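PDB 6VSU: arginase 1, mitochondrial from Arabidopsis thaliana, which hydrolyses L-arginine to L-ornithine and urea, and agmatine to putrescine and urea, with two manganese ions bound in each subunit of a homohexamer. Local coordinates for residues Thr44-Val49 / Arg132-Gly137; Arg195-Gly200 / Glu218-Arg223. One frame throughout, in Å; residues are numbered along the deposited sequence.

How the interactions relate
Both interactions pair parallel strands of the one eight-stranded sheet that runs through the arginase fold, and they come in series along the chain: 44-49 with 132-137 closes before 195-200 with 218-223 opens. Their centres lie 24 Å apart and their nearest atoms about 15 Å, so neither touches the other. Strands 285-291, 244-249 and 158-163 stand between them in the sheet. Interaction 1 lies next to one outermost strand, 93-98, and is covered by helices 303-319 and 111-126; interaction 2 includes the other outermost strand, 218-221. Asp-164, His-166 and Asp-168 follow strand 158-163 and Asp-249 ends strand 244-249, so most manganese ligands come from strands between the two contacts, while His-140 follows strand 131-136 of interaction 1.

Interaction 1: Thr44-Val49 / Arg132-Gly137; sequences TSLLGV and RPLVLG
Ser-45 to Val-49 and Arg-132 to Leu-136 are joined by five backbone hydrogen bonds in parallel register. The N-H of Ser-45 reaches O of Arg-132, and the O of Ser-45 receives N of Leu-134; the same exchange continues from Leu-47 N to Leu-134 O and from Leu-136 N to Leu-47 O at 2.8 Å. The last bond, Val-49 N to Leu-136 O, is also the straightest, at 172°. The carbonyls of Leu-134 and Leu-47 are further approached by CA-H groups, Leu-46 CA at 3.2 Å from Leu-134 O and Val-135 CA at 3.1 Å from Leu-47 O.

On the face carrying Thr-44, Leu-46, Leu-134 and Leu-136, the methyl of Thr-44 does the closest packing. Thr-44 CG2, anti to the backbone N, lies 3.5 Å from Leu-134 CB and beside Leu-134 CD1. Leu-46 runs alongside Leu-134, pointing the same way, with CD2 at 4.1 Å from Leu-134 CB. Past the last bridged pair, Val-49 CG2 meets CG1 of Val-135, which lies on the face of Leu-47 and Pro-133, at 3.7 Å, the two side chains crossing at a slant.

These are neighbouring strands of the parallel sheet of the arginase alpha/beta fold, their short axes crossing at -33°, a marked twist. Helix 303-319 covers the face of Leu-46, Leu-134 and Leu-136, with Val-312 against Leu-46 and Leu-136; helix 111-126 covers the other, Val-122 lying against Leu-47 and Pro-133. Polar ends are held outside the pair: Thr-44 OG1 by Ser-320 OG and Ala-316 O, Ser-45 OG by Thr-94 OG1, and Arg-132 NH1 by a salt bridge to Asp-284. Beyond Gly-137, the chain leads on to the manganese ligand His-140.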
ATOM      1  N   THR E  44      20.888 -19.799  22.815  1.00 19.70           N
ATOM      2  CA  THR E  44      20.344 -18.461  22.496  1.00 18.84           C
ATOM      3  C   THR E  44      18.997 -18.251  23.210  1.00 19.10           C
ATOM      4  O   THR E  44      18.085 -19.109  23.139  1.00 19.68           O
ATOM      5  CB  THR E  44      20.137 -18.323  20.997  1.00 18.25           C
ATOM      6  OG1 THR E  44      21.344 -18.650  20.311  1.00 18.16           O
ATOM      7  CG2 THR E  44      19.713 -16.916  20.672  1.00 17.81           C
ATOM      8  N   SER E  45      18.852 -17.113  23.869  1.00 19.14           N
ATOM      9  CA  SER E  45      17.600 -16.701  24.518  1.00 19.20           C
ATOM     10  C   SER E  45      17.321 -15.270  24.098  1.00 18.63           C
ATOM     11  O   SER E  45      18.181 -14.434  24.301  1.00 18.08           O
ATOM     12  CB  SER E  45      17.706 -16.852  25.980  1.00 20.63           C
ATOM     13  OG  SER E  45      16.427 -16.992  26.533  1.00 21.66           O
ATOM     14  N   LEU E  46      16.170 -15.049  23.458  1.00 18.43           N
ATOM     15  CA  LEU E  46      15.743 -13.727  22.967  1.00 17.67           C
ATOM     16  C   LEU E  46      15.374 -12.848  24.145  1.00 17.85           C
ATOM     17  O   LEU E  46      14.786 -13.334  25.115  1.00 19.99           O
ATOM     18  CB  LEU E  46      14.542 -13.880  22.048  1.00 17.93           C
ATOM     19  CG  LEU E  46      14.715 -14.827  20.874  1.00 18.68           C
ATOM     20  CD1 LEU E  46      13.489 -14.736  19.955  1.00 19.25           C
ATOM     21  CD2 LEU E  46      15.965 -14.510  20.083  1.00 18.19           C
ATOM     22  N   LEU E  47      15.752 -11.601  24.070  1.00 17.26           N
ATOM     23  CA  LEU E  47      15.325 -10.563  25.022  1.00 18.26           C
ATOM     24  C   LEU E  47      14.902  -9.338  24.218  1.00 17.97           C
ATOM     25  O   LEU E  47      15.715  -8.837  23.468  1.00 18.04           O
ATOM     26  CB  LEU E  47      16.470 -10.225  25.962  1.00 18.88           C
ATOM     27  CG  LEU E  47      16.163  -9.109  26.940  1.00 19.81           C
ATOM     28  CD1 LEU E  47      15.091  -9.530  27.913  1.00 21.23           C
ATOM     29  CD2 LEU E  47      17.413  -8.709  27.694  1.00 20.73           C
ATOM     30  N   GLY E  48      13.635  -8.942  24.316  1.00 18.26           N
ATOM     31  CA  GLY E  48      13.092  -7.819  23.570  1.00 17.28           C
ATOM     32  C   GLY E  48      13.323  -6.560  24.335  1.00 18.14           C
ATOM     33  O   GLY E  48      13.199  -6.570  25.620  1.00 18.26           O
ATOM     34  N   VAL E  49      13.731  -5.516  23.624  1.00 17.74           N
ATOM     35  CA  VAL E  49      13.850  -4.178  24.254  1.00 18.77           C
ATOM     36  C   VAL E  49      13.104  -3.174  23.391  1.00 18.89           C
ATOM     37  O   VAL E  49      13.669  -2.667  22.408  1.00 19.53           O
ATOM     38  CB  VAL E  49      15.330  -3.827  24.435  1.00 19.13           C
ATOM     39  CG1 VAL E  49      15.430  -2.535  25.239  1.00 20.61           C
ATOM     40  CG2 VAL E  49      16.070  -4.961  25.133  1.00 18.85           C
ATOM     41  N   ARG E 132      22.650 -17.472  26.407  1.00 18.81           N
ATOM     42  CA  ARG E 132      23.386 -16.326  25.858  1.00 18.46           C
ATOM     43  C   ARG E 132      22.375 -15.395  25.201  1.00 18.35           C
ATOM     44  O   ARG E 132      21.489 -15.823  24.494  1.00 18.38           O
ATOM     45  CB  ARG E 132      24.415 -16.847  24.860  1.00 18.10           C
ATOM     46  CG  ARG E 132      25.397 -17.835  25.469  1.00 19.27           C
ATOM     47  CD  ARG E 132      26.698 -17.887  24.654  1.00 19.44           C
ATOM     48  NE  ARG E 132      27.706 -18.724  25.268  1.00 20.98           N
ATOM     49  CZ  ARG E 132      28.956 -18.835  24.854  1.00 21.90           C
ATOM     50  NH1 ARG E 132      29.423 -18.128  23.832  1.00 21.70           N
ATOM     51  NH2 ARG E 132      29.735 -19.705  25.449  1.00 23.27           N
ATOM     52  N   PRO E 133      22.445 -14.080  25.438  1.00 18.91           N
ATOM     53  CA  PRO E 133      21.349 -13.200  25.074  1.00 18.91           C
ATOM     54  C   PRO E 133      21.461 -12.812  23.599  1.00 18.18           C
ATOM     55  O   PRO E 133      22.524 -12.404  23.146  1.00 18.72           O
ATOM     56  CB  PRO E 133      21.571 -11.967  25.956  1.00 18.73           C
ATOM     57  CG  PRO E 133      23.094 -11.891  25.985  1.00 19.66           C
ATOM     58  CD  PRO E 133      23.518 -13.346  26.123  1.00 19.92           C
ATOM     59  N   LEU E 134      20.322 -12.806  22.935  1.00 17.74           N
ATOM     60  CA  LEU E 134      20.190 -12.241  21.581  1.00 17.21           C
ATOM     61  C   LEU E 134      19.071 -11.204  21.687  1.00 16.48           C
ATOM     62  O   LEU E 134      17.942 -11.594  21.956  1.00 16.37           O
ATOM     63  CB  LEU E 134      19.857 -13.381  20.622  1.00 17.80           C
ATOM     64  CG  LEU E 134      19.988 -13.005  19.135  1.00 19.45           C
ATOM     65  CD1 LEU E 134      19.721 -14.232  18.248  1.00 19.41           C
ATOM     66  CD2 LEU E 134      19.087 -11.819  18.783  1.00 19.55           C
ATOM     67  N   VAL E 135      19.388  -9.936  21.546  1.00 16.14           N
ATOM     68  CA  VAL E 135      18.471  -8.848  21.944  1.00 16.84           C
ATOM     69  C   VAL E 135      17.733  -8.341  20.692  1.00 17.53           C
ATOM     70  O   VAL E 135      18.402  -8.119  19.654  1.00 16.60           O
ATOM     71  CB  VAL E 135      19.244  -7.737  22.651  1.00 17.55           C
ATOM     72  CG1 VAL E 135      18.462  -6.409  22.729  1.00 18.44           C
ATOM     73  CG2 VAL E 135      19.693  -8.200  24.008  1.00 17.87           C
ATOM     74  N   LEU E 136      16.397  -8.232  20.769  1.00 17.56           N
ATOM     75  CA  LEU E 136      15.572  -7.686  19.672  1.00 18.39           C
ATOM     76  C   LEU E 136      15.362  -6.224  19.990  1.00 18.51           C
ATOM     77  O   LEU E 136      14.614  -5.952  20.937  1.00 21.20           O
ATOM     78  CB  LEU E 136      14.198  -8.367  19.635  1.00 20.45           C
ATOM     79  CG  LEU E 136      14.205  -9.894  19.587  1.00 21.72           C
ATOM     80  CD1 LEU E 136      12.813 -10.456  19.494  1.00 22.07           C
ATOM     81  CD2 LEU E 136      15.079 -10.394  18.464  1.00 22.08           C
ATOM     82  N   GLY E 137      15.876  -5.313  19.188  1.00 17.15           N
ATOM     83  CA  GLY E 137      15.509  -3.905  19.360  1.00 17.06           C
ATOM     84  C   GLY E 137      14.175  -3.600  18.670  1.00 17.13           C
ATOM     85  O   GLY E 137      13.599  -4.477  18.028  1.00 16.25           O
TER

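Interaction 2: Arg195-Gly200 / Glu218-Arg223; sequences RLLQVG and EQYEMR
Arg-195 bends at its third torsion (chi3 74°), while Glu-218 stays extended beyond a CG placed anti to its carbonyl carbon; together these lay the guanidinium edge against the carboxylate. The grip is side-on and two-pronged: NE of Arg-195 bonds OE2 of Glu-218 at 2.9 Å, and NH1 of Arg-195 bonds OE1 of Glu-218 at 2.8 Å. Both oxygens use their syn lone pairs, and the two groups lie only 7° from coplanar. A water links OE2 to Leu-196 N. An alanine in place of Arg-195 would probably leave the Glu-218 carboxylate without its charged mate and free to turn.

On the opposite face, Gln-198 and Gln-219 run side by side with amides almost coplanar. NE2 of Gln-219 reaches OE1 of Gln-198 at 3.0 Å, nearly along the C=O axis, and Gln-198 NE2 is held in turn by Pro-167 O and His-162 ND1. Backbone bonds fix the register, among them Tyr-220 N to Gln-198 O at 2.7 Å. Leu-197 CD2 and Val-199 CG2 pack obliquely on the Tyr-220 ring.

Helix 206-215 connects the two strands, making a classical beta-alpha-beta unit at one border of the sheet; the face bearing Gln-198 and Gln-219 lies near the active site, the side chain of Gln-198 being about 8 Å from a manganese ion.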
ATOM      1  N   ARG E 195      38.395  -4.938  19.415  1.00 24.63           N
ATOM      2  CA  ARG E 195      38.142  -4.547  18.006  1.00 24.26           C
ATOM      3  C   ARG E 195      36.650  -4.234  17.828  1.00 22.68           C
ATOM      4  O   ARG E 195      35.816  -4.966  18.423  1.00 21.31           O
ATOM      5  CB  ARG E 195      38.580  -5.656  17.064  1.00 24.69           C
ATOM      6  CG  ARG E 195      40.080  -5.912  17.125  1.00 27.73           C
ATOM      7  CD  ARG E 195      40.413  -7.045  16.211  1.00 28.88           C
ATOM      8  NE  ARG E 195      40.373  -6.672  14.788  1.00 29.83           N
ATOM      9  CZ  ARG E 195      40.477  -7.534  13.770  1.00 29.81           C
ATOM     10  NH1 ARG E 195      40.480  -7.094  12.517  1.00 29.38           N
ATOM     11  NH2 ARG E 195      40.661  -8.824  14.028  1.00 29.98           N
ATOM     12  N   LEU E 196      36.369  -3.160  17.095  1.00 21.83           N
ATOM     13  CA  LEU E 196      35.067  -2.830  16.494  1.00 21.42           C
ATOM     14  C   LEU E 196      35.245  -2.751  14.978  1.00 22.12           C
ATOM     15  O   LEU E 196      35.948  -1.840  14.491  1.00 21.72           O
ATOM     16  CB  LEU E 196      34.562  -1.506  17.056  1.00 21.31           C
ATOM     17  CG  LEU E 196      33.228  -0.987  16.503  1.00 20.17           C
ATOM     18  CD1 LEU E 196      32.108  -1.965  16.701  1.00 19.27           C
ATOM     19  CD2 LEU E 196      32.872   0.349  17.150  1.00 20.41           C
ATOM     20  N   LEU E 197      34.668  -3.739  14.290  1.00 21.90           N
ATOM     21  CA  LEU E 197      34.568  -3.775  12.831  1.00 21.95           C
ATOM     22  C   LEU E 197      33.146  -3.335  12.459  1.00 21.06           C
ATOM     23  O   LEU E 197      32.170  -3.997  12.924  1.00 19.57           O
ATOM     24  CB  LEU E 197      34.785  -5.196  12.349  1.00 22.92           C
ATOM     25  CG  LEU E 197      36.227  -5.615  12.188  1.00 25.08           C
ATOM     26  CD1 LEU E 197      36.842  -5.870  13.557  1.00 26.45           C
ATOM     27  CD2 LEU E 197      36.361  -6.843  11.269  1.00 24.72           C
ATOM     28  N   GLN E 198      33.069  -2.229  11.714  1.00 20.88           N
ATOM     29  CA  GLN E 198      31.823  -1.614  11.204  1.00 20.69           C
ATOM     30  C   GLN E 198      31.781  -1.935   9.714  1.00 20.18           C
ATOM     31  O   GLN E 198      32.729  -1.629   9.043  1.00 20.31           O
ATOM     32  CB  GLN E 198      31.856  -0.113  11.516  1.00 21.70           C
ATOM     33  CG  GLN E 198      31.881   0.107  13.017  1.00 21.75           C
ATOM     34  CD  GLN E 198      31.591   1.549  13.334  1.00 22.85           C
ATOM     35  OE1 GLN E 198      32.192   2.456  12.741  1.00 24.95           O
ATOM     36  NE2 GLN E 198      30.703   1.762  14.288  1.00 21.09           N
ATOM     37  N   VAL E 199      30.752  -2.661   9.295  1.00 19.41           N
ATOM     38  CA  VAL E 199      30.583  -3.201   7.928  1.00 19.08           C
ATOM     39  C   VAL E 199      29.249  -2.736   7.354  1.00 18.17           C
ATOM     40  O   VAL E 199      28.234  -2.878   8.022  1.00 17.68           O
ATOM     41  CB  VAL E 199      30.680  -4.737   7.941  1.00 18.47           C
ATOM     42  CG1 VAL E 199      30.542  -5.254   6.513  1.00 18.36           C
ATOM     43  CG2 VAL E 199      31.988  -5.154   8.586  1.00 19.11           C
ATOM     44  N   GLY E 200      29.289  -2.292   6.105  1.00 18.50           N
ATOM     45  CA  GLY E 200      28.135  -1.792   5.346  1.00 18.53           C
ATOM     46  C   GLY E 200      27.943  -0.313   5.443  1.00 18.69           C
ATOM     47  O   GLY E 200      26.920   0.166   4.958  1.00 18.33           O
ATOM     48  N   GLU E 218      37.673  -0.083  13.016  1.00 25.51           N
ATOM     49  CA  GLU E 218      37.907  -0.561  11.635  1.00 26.24           C
ATOM     50  C   GLU E 218      36.619  -0.388  10.822  1.00 25.71           C
ATOM     51  O   GLU E 218      35.665  -1.135  11.090  1.00 25.19           O
ATOM     52  CB  GLU E 218      38.357  -2.002  11.705  1.00 26.79           C
ATOM     53  CG  GLU E 218      39.679  -2.126  12.438  1.00 29.23           C
ATOM     54  CD  GLU E 218      39.972  -3.561  12.853  1.00 30.47           C
ATOM     55  OE1 GLU E 218      39.980  -4.419  11.898  1.00 31.99           O
ATOM     56  OE2 GLU E 218      40.091  -3.823  14.119  1.00 30.21           O
ATOM     57  N   GLN E 219      36.569   0.613   9.940  1.00 26.04           N
ATOM     58  CA  GLN E 219      35.342   1.034   9.237  1.00 26.15           C
ATOM     59  C   GLN E 219      35.425   0.502   7.810  1.00 26.46           C
ATOM     60  O   GLN E 219      36.309   0.929   7.093  1.00 29.03           O
ATOM     61  CB  GLN E 219      35.158   2.552   9.266  1.00 27.07           C
ATOM     62  CG  GLN E 219      34.733   3.017  10.644  1.00 28.66           C
ATOM     63  CD  GLN E 219      34.529   4.506  10.810  1.00 30.62           C
ATOM     64  OE1 GLN E 219      35.196   5.293  10.148  1.00 32.22           O
ATOM     65  NE2 GLN E 219      33.656   4.893  11.739  1.00 29.29           N
ATOM     66  N   TYR E 220      34.519  -0.373   7.395  1.00 24.74           N
ATOM     67  CA  TYR E 220      34.439  -0.860   5.999  1.00 24.93           C
ATOM     68  C   TYR E 220      33.260  -0.125   5.355  1.00 23.20           C
ATOM     69  O   TYR E 220      32.150  -0.316   5.794  1.00 21.76           O
ATOM     70  CB  TYR E 220      34.360  -2.390   5.950  1.00 25.41           C
ATOM     71  CG  TYR E 220      35.603  -3.037   6.480  1.00 28.79           C
ATOM     72  CD1 TYR E 220      36.682  -3.232   5.643  1.00 33.03           C
ATOM     73  CD2 TYR E 220      35.785  -3.299   7.821  1.00 29.14           C
ATOM     74  CE1 TYR E 220      37.889  -3.710   6.110  1.00 35.19           C
ATOM     75  CE2 TYR E 220      36.968  -3.830   8.296  1.00 31.76           C
ATOM     76  CZ  TYR E 220      38.020  -4.050   7.440  1.00 34.50           C
ATOM     77  OH  TYR E 220      39.228  -4.540   7.868  1.00 43.69           O
ATOM     78  N   GLU E 221      33.532   0.704   4.375  1.00 23.35           N
ATOM     79  CA  GLU E 221      32.526   1.445   3.584  1.00 23.89           C
ATOM     80  C   GLU E 221      32.145   0.677   2.313  1.00 23.01           C
ATOM     81  O   GLU E 221      32.988   0.010   1.746  1.00 22.43           O
ATOM     82  CB  GLU E 221      33.088   2.812   3.248  1.00 26.05           C
ATOM     83  CG  GLU E 221      33.355   3.649   4.486  1.00 26.71           C
ATOM     84  CD  GLU E 221      33.868   5.034   4.150  1.00 29.76           C
ATOM     85  OE1 GLU E 221      33.215   5.774   3.402  1.00 32.47           O
ATOM     86  OE2 GLU E 221      34.953   5.366   4.593  1.00 32.62           O
ATOM     87  N   MET E 222      30.870   0.746   1.926  1.00 22.25           N
ATOM     88  CA  MET E 222      30.351   0.013   0.751  1.00 22.49           C
ATOM     89  C   MET E 222      31.070   0.451  -0.535  1.00 23.02           C
ATOM     90  O   MET E 222      31.173  -0.365  -1.429  1.00 22.82           O
ATOM     91  CB  MET E 222      28.832   0.180   0.607  1.00 22.07           C
ATOM     92  CG  MET E 222      28.075  -0.538   1.658  1.00 21.50           C
ATOM     93  SD  MET E 222      28.293  -2.314   1.645  1.00 22.59           S
ATOM     94  CE  MET E 222      27.921  -2.689  -0.067  1.00 23.78           C
ATOM     95  N   ARG E 223      31.576   1.670  -0.620  1.00 23.87           N
ATOM     96  CA  ARG E 223      32.373   2.080  -1.785  1.00 26.04           C
ATOM     97  C   ARG E 223      33.626   1.211  -1.996  1.00 26.40           C
ATOM     98  O   ARG E 223      34.200   1.381  -3.050  1.00 26.40           O
ATOM     99  CB  ARG E 223      32.740   3.559  -1.675  1.00 28.65           C
ATOM    100  CG  ARG E 223      33.538   3.961  -0.454  1.00 30.61           C
ATOM    101  CD  ARG E 223      33.600   5.479  -0.334  1.00 33.88           C
ATOM    102  NE  ARG E 223      34.314   5.841   0.881  1.00 36.53           N
ATOM    103  CZ  ARG E 223      35.658   5.920   0.987  1.00 41.31           C
ATOM    104  NH1 ARG E 223      36.419   5.662  -0.057  1.00 44.12           N
ATOM    105  NH2 ARG E 223      36.254   6.187   2.150  1.00 43.05           N
TER
HETATM  106  O   HOH W   1      39.218  -1.859  16.063  1.00 27.44           O
HETATM  107  O   HOH W   2      31.124  -2.804   3.910  1.00 19.56           O